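Local coordinates for protein BexL (Amycolatopsis orientalis, PDB 4XRW) that probably catalyses aromatisation and cyclisation of a polyketide chain in the type II pathway to BE-7585A, using two helix-grip domains, at residues A[105-114]-A[125-134]; A[255-265]-A[277-288]. All coordinates share one frame; numbering follows the deposited sequence.

Interaction 1. Residues A[105-114]-A[125-134]; sequences PVAEMSGTWI and VRLLHAYRAV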
loop_
_atom_site.group_PDB
_atom_site.type_symbol
_atom_site.label_atom_id
_atom_site.label_comp_id
_atom_site.label_asym_id
_atom_site.label_seq_id
_atom_site.Cartn_x
_atom_site.Cartn_y
_atom_site.Cartn_z
ATOM N N PRO A 105 -0.653 12.748 -23.788
ATOM C CA PRO A 105 -1.288 12.456 -25.069
ATOM C C PRO A 105 -2.127 11.152 -25.092
ATOM O O PRO A 105 -2.525 10.738 -26.181
ATOM C CB PRO A 105 -0.084 12.332 -26.004
ATOM C CG PRO A 105 0.913 11.638 -25.140
ATOM C CD PRO A 105 0.736 12.238 -23.752
ATOM N N VAL A 106 -2.402 10.531 -23.939
ATOM C CA VAL A 106 -3.213 9.322 -23.928
ATOM C C VAL A 106 -4.677 9.717 -24.138
ATOM O O VAL A 106 -5.223 10.495 -23.354
ATOM C CB VAL A 106 -3.103 8.530 -22.620
ATOM C CG1 VAL A 106 -3.927 7.262 -22.690
ATOM C CG2 VAL A 106 -1.598 8.187 -22.303
ATOM N N ALA A 107 -5.280 9.163 -25.166
ATOM C CA ALA A 107 -6.715 9.317 -25.429
ATOM C C ALA A 107 -7.511 8.254 -24.689
ATOM O O ALA A 107 -8.591 8.532 -24.158
ATOM C CB ALA A 107 -7.004 9.230 -26.898
ATOM N N GLU A 108 -6.997 7.027 -24.697
ATOM C CA GLU A 108 -7.531 6.004 -23.816
ATOM C C GLU A 108 -6.522 4.888 -23.553
ATOM O O GLU A 108 -5.604 4.623 -24.331
ATOM C CB GLU A 108 -8.840 5.434 -24.360
ATOM C CG GLU A 108 -8.770 4.825 -25.741
ATOM C CD GLU A 108 -10.035 4.017 -26.060
ATOM O OE1 GLU A 108 -11.009 4.603 -26.594
ATOM O OE2 GLU A 108 -10.055 2.797 -25.753
ATOM N N MET A 109 -6.696 4.304 -22.378
ATOM C CA MET A 109 -5.853 3.259 -21.849
ATOM C C MET A 109 -6.728 2.200 -21.177
ATOM O O MET A 109 -7.434 2.481 -20.196
ATOM C CB MET A 109 -4.875 3.834 -20.848
ATOM C CG MET A 109 -3.941 2.835 -20.191
ATOM S SD MET A 109 -2.766 2.183 -21.390
ATOM C CE MET A 109 -1.988 3.642 -21.992
ATOM N N SER A 110 -6.653 0.990 -21.698
ATOM C CA SER A 110 -7.333 -0.161 -21.116
ATOM C C SER A 110 -6.397 -1.357 -21.125
ATOM O O SER A 110 -5.337 -1.332 -21.757
ATOM C CB SER A 110 -8.599 -0.491 -21.878
ATOM O OG SER A 110 -8.263 -0.821 -23.202
ATOM N N GLY A 111 -6.761 -2.395 -20.396
ATOM C CA GLY A 111 -5.908 -3.556 -20.291
ATOM C C GLY A 111 -6.682 -4.772 -19.825
ATOM O O GLY A 111 -7.878 -4.703 -19.502
ATOM N N THR A 112 -5.982 -5.898 -19.798
ATOM C CA THR A 112 -6.552 -7.145 -19.370
ATOM C C THR A 112 -5.483 -7.949 -18.672
ATOM O O THR A 112 -4.345 -8.024 -19.154
ATOM C CB THR A 112 -7.118 -7.982 -20.559
ATOM O OG1 THR A 112 -7.853 -7.148 -21.451
ATOM C CG2 THR A 112 -8.029 -9.067 -20.054
ATOM N N TRP A 113 -5.852 -8.495 -17.516
ATOM C CA TRP A 113 -5.093 -9.531 -16.836
ATOM C C TRP A 113 -5.683 -10.864 -17.246
ATOM O O TRP A 113 -6.903 -11.030 -17.241
ATOM C CB TRP A 113 -5.181 -9.414 -15.307
ATOM C CG TRP A 113 -4.528 -8.184 -14.743
ATOM C CD1 TRP A 113 -5.142 -6.993 -14.463
ATOM C CD2 TRP A 113 -3.160 -8.028 -14.384
ATOM N NE1 TRP A 113 -4.224 -6.106 -13.952
ATOM C CE2 TRP A 113 -3.000 -6.709 -13.906
ATOM C CE3 TRP A 113 -2.040 -8.869 -14.426
ATOM C CZ2 TRP A 113 -1.777 -6.216 -13.475
ATOM C CZ3 TRP A 113 -0.830 -8.373 -13.991
ATOM C CH2 TRP A 113 -0.707 -7.068 -13.517
ATOM N N ILE A 114 -4.820 -11.819 -17.547
ATOM C CA ILE A 114 -5.264 -13.176 -17.855
ATOM C C ILE A 114 -4.308 -14.086 -17.109
ATOM O O ILE A 114 -3.096 -14.008 -17.310
ATOM C CB ILE A 114 -5.241 -13.495 -19.363
ATOM C CG1 ILE A 114 -6.048 -12.482 -20.180
ATOM C CG2 ILE A 114 -5.816 -14.888 -19.608
ATOM C CD1 ILE A 114 -5.697 -12.472 -21.673
ATOM N N VAL A 125 1.119 -15.293 -16.013
ATOM C CA VAL A 125 0.345 -14.061 -15.907
ATOM C C VAL A 125 0.603 -13.236 -17.135
ATOM O O VAL A 125 1.734 -12.870 -17.418
ATOM C CB VAL A 125 0.702 -13.276 -14.651
ATOM C CG1 VAL A 125 -0.116 -11.964 -14.585
ATOM C CG2 VAL A 125 0.452 -14.139 -13.430
ATOM N N ARG A 126 -0.464 -12.982 -17.875
ATOM C CA ARG A 126 -0.431 -12.149 -19.061
ATOM C C ARG A 126 -1.071 -10.799 -18.791
ATOM O O ARG A 126 -2.171 -10.741 -18.226
ATOM C CB ARG A 126 -1.175 -12.842 -20.187
ATOM C CG ARG A 126 -0.645 -14.245 -20.474
ATOM C CD ARG A 126 -1.572 -14.942 -21.417
ATOM N NE ARG A 126 -1.832 -14.183 -22.628
ATOM C CZ ARG A 126 -2.883 -14.375 -23.410
ATOM N NH1 ARG A 126 -3.757 -15.321 -23.098
ATOM N NH2 ARG A 126 -3.066 -13.623 -24.498
ATOM N N LEU A 127 -0.398 -9.740 -19.224
ATOM C CA LEU A 127 -0.880 -8.385 -19.029
ATOM C C LEU A 127 -0.959 -7.729 -20.386
ATOM O O LEU A 127 0.066 -7.494 -21.033
ATOM C CB LEU A 127 0.038 -7.624 -18.076
ATOM C CG LEU A 127 -0.207 -6.129 -17.891
ATOM C CD1 LEU A 127 -1.605 -5.856 -17.393
ATOM C CD2 LEU A 127 0.851 -5.534 -16.942
ATOM N N LEU A 128 -2.177 -7.454 -20.829
ATOM C CA LEU A 128 -2.428 -6.842 -22.121
ATOM C C LEU A 128 -2.818 -5.390 -21.971
ATOM O O LEU A 128 -3.513 -5.049 -21.008
ATOM C CB LEU A 128 -3.554 -7.554 -22.836
ATOM C CG LEU A 128 -3.278 -8.979 -23.326
ATOM C CD1 LEU A 128 -3.043 -9.956 -22.173
ATOM C CD2 LEU A 128 -4.478 -9.420 -24.174
ATOM N N HIS A 129 -2.419 -4.557 -22.925
ATOM C CA HIS A 129 -2.897 -3.175 -22.979
ATOM C C HIS A 129 -3.398 -2.841 -24.351
ATOM O O HIS A 129 -2.926 -3.386 -25.361
ATOM C CB HIS A 129 -1.793 -2.194 -22.579
ATOM C CG HIS A 129 -1.460 -2.218 -21.122
ATOM N ND1 HIS A 129 -0.516 -3.071 -20.581
ATOM C CD2 HIS A 129 -1.958 -1.506 -20.086
ATOM C CE1 HIS A 129 -0.452 -2.881 -19.277
ATOM N NE2 HIS A 129 -1.317 -1.937 -18.952
ATOM N N ALA A 130 -4.354 -1.924 -24.393
ATOM C CA ALA A 130 -4.828 -1.371 -25.638
ATOM C C ALA A 130 -4.896 0.124 -25.431
ATOM O O ALA A 130 -5.515 0.568 -24.466
ATOM C CB ALA A 130 -6.185 -1.944 -25.989
ATOM N N TYR A 131 -4.279 0.899 -26.311
ATOM C CA TYR A 131 -4.263 2.337 -26.124
ATOM C C TYR A 131 -4.210 3.100 -27.416
ATOM O O TYR A 131 -3.825 2.572 -28.471
ATOM C CB TYR A 131 -3.068 2.746 -25.262
ATOM C CG TYR A 131 -1.804 2.057 -25.666
ATOM C CD1 TYR A 131 -0.915 2.640 -26.548
ATOM C CD2 TYR A 131 -1.519 0.796 -25.179
ATOM C CE1 TYR A 131 0.256 1.979 -26.923
ATOM C CE2 TYR A 131 -0.397 0.144 -25.535
ATOM C CZ TYR A 131 0.489 0.716 -26.409
ATOM O OH TYR A 131 1.600 -0.005 -26.720
ATOM N N ARG A 132 -4.575 4.370 -27.323
ATOM C CA ARG A 132 -4.323 5.263 -28.430
ATOM C C ARG A 132 -4.035 6.661 -27.943
ATOM O O ARG A 132 -4.314 7.027 -26.796
ATOM C CB ARG A 132 -5.481 5.260 -29.424
ATOM C CG ARG A 132 -6.861 5.405 -28.859
ATOM C CD ARG A 132 -7.892 5.443 -30.003
ATOM N NE ARG A 132 -7.627 6.555 -30.916
ATOM C CZ ARG A 132 -8.520 7.109 -31.732
ATOM N NH1 ARG A 132 -9.773 6.675 -31.765
ATOM N NH2 ARG A 132 -8.152 8.113 -32.520
ATOM N N ALA A 133 -3.442 7.421 -28.839
ATOM C CA ALA A 133 -3.011 8.766 -28.559
ATOM C C ALA A 133 -4.093 9.733 -29.026
ATOM O O ALA A 133 -4.883 9.410 -29.917
ATOM C CB ALA A 133 -1.660 9.049 -29.256
ATOM N N VAL A 134 -4.122 10.917 -28.436
ATOM C CA VAL A 134 -5.104 11.922 -28.813
ATOM C C VAL A 134 -4.795 12.340 -30.257
ATOM O O VAL A 134 -3.669 12.680 -30.573
ATOM C CB VAL A 134 -5.073 13.121 -27.856
ATOM C CG1 VAL A 134 -5.942 14.243 -28.379
ATOM C CG2 VAL A 134 -5.503 12.701 -26.438
#

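Interaction 2. Residues A[255-265]-A[277-288]; sequences ALMTLHTGRWD and SSEHTVVLNTAN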
loop_
_atom_site.group_PDB
_atom_site.type_symbol
_atom_site.label_atom_id
_atom_site.label_comp_id
_atom_site.label_asym_id
_atom_site.label_seq_id
_atom_site.Cartn_x
_atom_site.Cartn_y
_atom_site.Cartn_z
ATOM N N ALA A 255 16.381 -2.201 6.267
ATOM C CA ALA A 255 16.929 -3.415 5.665
ATOM C C ALA A 255 16.067 -4.652 5.903
ATOM O O ALA A 255 16.051 -5.533 5.054
ATOM C CB ALA A 255 18.347 -3.674 6.190
ATOM N N LEU A 256 15.349 -4.714 7.023
ATOM C CA LEU A 256 14.578 -5.928 7.398
ATOM C C LEU A 256 13.193 -6.079 6.788
ATOM O O LEU A 256 12.577 -7.145 6.912
ATOM C CB LEU A 256 14.386 -6.012 8.921
ATOM C CG LEU A 256 15.523 -6.413 9.861
ATOM C CD1 LEU A 256 14.945 -6.654 11.247
ATOM C CD2 LEU A 256 16.282 -7.655 9.352
ATOM N N MET A 257 12.666 -5.027 6.163
ATOM C CA MET A 257 11.313 -5.081 5.618
ATOM C C MET A 257 11.335 -4.841 4.119
ATOM O O MET A 257 11.986 -3.916 3.624
ATOM C CB MET A 257 10.387 -4.043 6.309
ATOM C CG MET A 257 10.208 -4.215 7.812
ATOM S SD MET A 257 8.950 -3.126 8.522
ATOM C CE MET A 257 9.753 -1.584 8.253
ATOM N N THR A 258 10.627 -5.691 3.392
ATOM C CA THR A 258 10.384 -5.455 1.984
ATOM C C THR A 258 9.067 -4.704 1.782
ATOM O O THR A 258 8.874 -4.073 0.747
ATOM C CB THR A 258 10.332 -6.760 1.197
ATOM O OG1 THR A 258 9.336 -7.596 1.768
ATOM C CG2 THR A 258 11.644 -7.454 1.276
ATOM N N LEU A 259 8.172 -4.774 2.765
ATOM C CA LEU A 259 6.914 -4.045 2.721
ATOM C C LEU A 259 6.483 -3.711 4.126
ATOM O O LEU A 259 6.652 -4.500 5.047
ATOM C CB LEU A 259 5.818 -4.877 2.028
ATOM C CG LEU A 259 4.408 -4.261 2.092
ATOM C CD1 LEU A 259 3.850 -4.017 0.723
ATOM C CD2 LEU A 259 3.467 -5.088 2.943
ATOM N N HIS A 260 5.891 -2.538 4.290
ATOM C CA HIS A 260 5.237 -2.187 5.527
ATOM C C HIS A 260 4.070 -1.265 5.207
ATOM O O HIS A 260 4.268 -0.137 4.763
ATOM C CB HIS A 260 6.200 -1.494 6.497
ATOM C CG HIS A 260 5.517 -0.976 7.719
ATOM N ND1 HIS A 260 5.907 0.178 8.369
ATOM C CD2 HIS A 260 4.441 -1.439 8.389
ATOM C CE1 HIS A 260 5.097 0.404 9.383
ATOM N NE2 HIS A 260 4.205 -0.565 9.422
ATOM N N THR A 261 2.872 -1.759 5.432
ATOM C CA THR A 261 1.664 -0.997 5.275
ATOM C C THR A 261 0.955 -1.006 6.626
ATOM O O THR A 261 1.241 -1.844 7.502
ATOM C CB THR A 261 0.737 -1.587 4.202
ATOM O OG1 THR A 261 0.353 -2.897 4.587
ATOM C CG2 THR A 261 1.415 -1.650 2.854
ATOM N N GLY A 262 0.054 -0.068 6.805
ATOM C CA GLY A 262 -0.714 0.013 8.034
ATOM C C GLY A 262 -2.020 0.736 7.850
ATOM O O GLY A 262 -2.305 1.329 6.802
ATOM N N ARG A 263 -2.843 0.681 8.889
ATOM C CA ARG A 263 -4.154 1.253 8.863
ATOM C C ARG A 263 -4.535 1.669 10.301
ATOM O O ARG A 263 -4.392 0.867 11.233
ATOM C CB ARG A 263 -5.141 0.245 8.292
ATOM C CG ARG A 263 -6.591 0.601 8.396
ATOM C CD ARG A 263 -7.398 -0.511 7.742
ATOM N NE ARG A 263 -8.802 -0.174 7.553
ATOM C CZ ARG A 263 -9.490 -0.382 6.428
ATOM N NH1 ARG A 263 -8.905 -0.918 5.351
ATOM N NH2 ARG A 263 -10.778 -0.040 6.380
ATOM N N TRP A 264 -4.965 2.911 10.447
ATOM C CA TRP A 264 -5.601 3.390 11.681
ATOM C C TRP A 264 -7.106 3.360 11.451
ATOM O O TRP A 264 -7.576 3.862 10.424
ATOM C CB TRP A 264 -5.176 4.816 12.037
ATOM C CG TRP A 264 -3.704 5.053 12.214
ATOM C CD1 TRP A 264 -2.803 5.402 11.237
ATOM C CD2 TRP A 264 -2.965 4.988 13.426
ATOM N NE1 TRP A 264 -1.551 5.530 11.770
ATOM C CE2 TRP A 264 -1.627 5.282 13.116
ATOM C CE3 TRP A 264 -3.300 4.683 14.744
ATOM C CZ2 TRP A 264 -0.621 5.297 14.084
ATOM C CZ3 TRP A 264 -2.298 4.712 15.711
ATOM C CH2 TRP A 264 -0.986 5.002 15.377
ATOM N N ASP A 265 -7.872 2.826 12.405
ATOM C CA ASP A 265 -9.325 2.835 12.332
ATOM C C ASP A 265 -9.890 3.421 13.619
ATOM O O ASP A 265 -9.344 3.189 14.685
ATOM C CB ASP A 265 -9.897 1.437 12.093
ATOM C CG ASP A 265 -9.614 0.939 10.692
ATOM O OD1 ASP A 265 -10.260 1.423 9.731
ATOM O OD2 ASP A 265 -8.721 0.080 10.561
ATOM N N SER A 277 -7.763 1.630 16.612
ATOM C CA SER A 277 -6.830 0.574 16.353
ATOM C C SER A 277 -5.753 0.981 15.364
ATOM O O SER A 277 -5.972 1.844 14.545
ATOM C CB SER A 277 -7.586 -0.650 15.814
ATOM O OG SER A 277 -8.310 -0.300 14.646
ATOM N N SER A 278 -4.609 0.336 15.490
ATOM C CA SER A 278 -3.459 0.481 14.609
ATOM C C SER A 278 -3.082 -0.899 14.107
ATOM O O SER A 278 -2.645 -1.745 14.899
ATOM C CB SER A 278 -2.291 1.099 15.350
ATOM O OG SER A 278 -1.131 1.191 14.564
ATOM N N GLU A 279 -3.252 -1.117 12.800
ATOM C CA GLU A 279 -2.907 -2.381 12.157
ATOM C C GLU A 279 -1.613 -2.242 11.386
ATOM O O GLU A 279 -1.336 -1.179 10.840
ATOM C CB GLU A 279 -4.036 -2.814 11.222
ATOM C CG GLU A 279 -3.792 -4.164 10.533
ATOM C CD GLU A 279 -2.977 -4.089 9.225
ATOM O OE1 GLU A 279 -2.551 -2.988 8.765
ATOM O OE2 GLU A 279 -2.754 -5.174 8.647
ATOM N N HIS A 280 -0.834 -3.294 11.348
ATOM C CA HIS A 280 0.354 -3.335 10.548
ATOM C C HIS A 280 0.432 -4.616 9.751
ATOM O O HIS A 280 0.156 -5.638 10.260
ATOM C CB HIS A 280 1.609 -3.260 11.375
ATOM C CG HIS A 280 1.715 -2.039 12.227
ATOM N ND1 HIS A 280 2.472 -0.953 11.876
ATOM C CD2 HIS A 280 1.230 -1.774 13.449
ATOM C CE1 HIS A 280 2.391 -0.049 12.822
ATOM N NE2 HIS A 280 1.649 -0.526 13.787
ATOM N N THR A 281 0.833 -4.499 8.505
ATOM C CA THR A 281 1.202 -5.655 7.679
ATOM C C THR A 281 2.669 -5.509 7.245
ATOM O O THR A 281 3.116 -4.446 6.704
ATOM C CB THR A 281 0.288 -5.809 6.446
ATOM O OG1 THR A 281 -1.039 -6.194 6.853
ATOM C CG2 THR A 281 0.838 -6.877 5.501
ATOM N N VAL A 282 3.442 -6.570 7.486
ATOM C CA VAL A 282 4.846 -6.563 7.166
ATOM C C VAL A 282 5.219 -7.769 6.309
ATOM O O VAL A 282 4.712 -8.854 6.546
ATOM C CB VAL A 282 5.731 -6.585 8.433
ATOM C CG1 VAL A 282 7.208 -6.597 8.067
ATOM C CG2 VAL A 282 5.450 -5.365 9.305
ATOM N N VAL A 283 6.090 -7.543 5.335
ATOM C CA VAL A 283 6.818 -8.619 4.658
ATOM C C VAL A 283 8.290 -8.476 4.984
ATOM O O VAL A 283 8.895 -7.418 4.780
ATOM C CB VAL A 283 6.622 -8.596 3.127
ATOM C CG1 VAL A 283 7.397 -9.748 2.467
ATOM C CG2 VAL A 283 5.157 -8.672 2.768
ATOM N N LEU A 284 8.900 -9.548 5.487
ATOM C CA LEU A 284 10.322 -9.501 5.829
ATOM C C LEU A 284 11.263 -9.651 4.645
ATOM O O LEU A 284 10.928 -10.247 3.628
ATOM C CB LEU A 284 10.643 -10.586 6.854
ATOM C CG LEU A 284 10.012 -10.422 8.215
ATOM C CD1 LEU A 284 10.280 -11.672 9.061
ATOM C CD2 LEU A 284 10.570 -9.203 8.879
ATOM N N ASN A 285 12.444 -9.063 4.795
ATOM C CA ASN A 285 13.521 -9.168 3.834
ATOM C C ASN A 285 14.510 -10.126 4.475
ATOM O O ASN A 285 15.218 -9.758 5.411
ATOM C CB ASN A 285 14.157 -7.800 3.572
ATOM C CG ASN A 285 15.115 -7.804 2.413
ATOM O OD1 ASN A 285 15.521 -8.855 1.930
ATOM N ND2 ASN A 285 15.490 -6.609 1.957
ATOM N N THR A 286 14.533 -11.365 4.018
ATOM C CA THR A 286 15.365 -12.367 4.676
ATOM C C THR A 286 16.841 -12.151 4.352
ATOM O O THR A 286 17.694 -12.569 5.110
ATOM C CB THR A 286 14.941 -13.796 4.267
ATOM O OG1 THR A 286 15.024 -13.921 2.845
ATOM C CG2 THR A 286 13.514 -14.070 4.697
ATOM N N ALA A 287 17.140 -11.476 3.244
ATOM C CA ALA A 287 18.523 -11.302 2.789
ATOM C C ALA A 287 19.379 -10.522 3.777
ATOM O O ALA A 287 20.611 -10.634 3.767
ATOM C CB ALA A 287 18.553 -10.594 1.444
ATOM N N ASN A 288 18.732 -9.719 4.614
ATOM C CA ASN A 288 19.451 -8.819 5.508
ATOM C C ASN A 288 19.366 -9.180 6.989
ATOM O O ASN A 288 19.870 -8.442 7.829
ATOM C CB ASN A 288 18.932 -7.396 5.297
ATOM C CG ASN A 288 19.198 -6.901 3.903
ATOM O OD1 ASN A 288 20.270 -7.151 3.347
ATOM N ND2 ASN A 288 18.219 -6.214 3.312
HETATM O O HOH W 1 14.204 -3.748 2.438
HETATM O O HOH W 2 -2.045 -3.025 6.245
HETATM O O HOH W 3 -6.784 -0.515 12.310
#

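Interaction 1. Residues A[105-114]-A[125-134]
The antiparallel hairpin of strands 106-117 and 123-133, part of the curved sheet of the first helix-grip domain, pairs Trp113 with Leu127 on the face turned to helix 138-166. Leu127 CD1 sits 3.9 Å from the centroid of the six-membered ring of Trp113, only 10° off the ring normal, a CH-pi contact; Val125 CG1 meets the same indole at its edge, 3.6 Å from Trp113 CE3. A broad ring suits this place because it spans two branched neighbours while its NE1 stays available, here to a bound MES molecule. Further along, Met109 bends at chi2 (68°) and chi3, which lays CE 3.6 Å from Tyr131 CB and leaves SD oblique to the Tyr131 ring, a Met-aromatic contact. Between them, Gly111 CA packs 2.9 Å from Leu128 O, a space a CB would invade. On the other face, Ile114 CD1 lies 3.7 Å over the guanidinium plane of Arg126, whose charge is paired with Glu25 and Glu116. Near the strand start, Ala107 N donates to Arg132 O (2.9 Å), and Glu108 N reaches that oxygen by a weak bond. Two residues facing one in this way form a classic beta bulge, placed where the strand turns a corner in the helix-grip sheet.

Interaction 2. Residues A[255-265]-A[277-288]
His260 reaches across the strand pair to His280, joining the two imidazoles through one nitrogen-to-nitrogen hydrogen bond. Its CB leaves the backbone with CG anti to the main-chain N (chi1 173°), which lets the imidazole lean across to strand 274-284. From there CD2 lies 3.7 Å from Thr281 O, near the ring plane, while ND1 turns to Gln250. At the tip, NE2 meets His280 ND1 at 3.0 Å, either nitrogen being able to donate; the rings meet rim to rim with planes 17° apart. His280 NE2 continues the chain of bonds to Ser314 on helix 299-326. Histidine suits both positions, since each ring carries two nitrogens, on either side of CE1, and can bond to a different partner through each. These residues lie on the face of the second helix-grip sheet that holds the long helix, in the hairpin of strands 257-268 and 274-284. Trp264, on the same face, takes Ser278 CB over its six-membered ring, 4.0 Å from the centroid, and also touches Thr317 and Leu318. Were Trp264 an alanine, the indole face over Ser278 CB would be lost, and a gap is likely to open against helix 299-326. On the other face, Thr281 OG1 donates to Glu279 OE2 (2.7 Å), and a water joins Glu279 OE1 to Thr261 OG1. At the strand's corner, Thr258 N (2.8 Å) and, weakly, Leu259 N share Val283 O in a classic bulge.

Overall arrangement
Interactions 1 and 2 are the equivalent hairpins of the two domains: each pairs the sixth and seventh strands of a seven-stranded antiparallel sheet, and each has a classic bulge at its corner. Their centres lie 32 Å apart and their nearest atoms about 15 Å apart, so they do not touch. Both place a tryptophan near the end of the first segment on the face turned to the long helix, and a glycine paired with a histidine whose ring lies on that face. The surroundings differ: at 105-114/125-134 the tryptophan NE1 is hydrogen-bonded to a MES molecule, probably from the crystallisation liquor but possibly marking a pocket, whereas 255-265/277-288 carries the linked histidine pair.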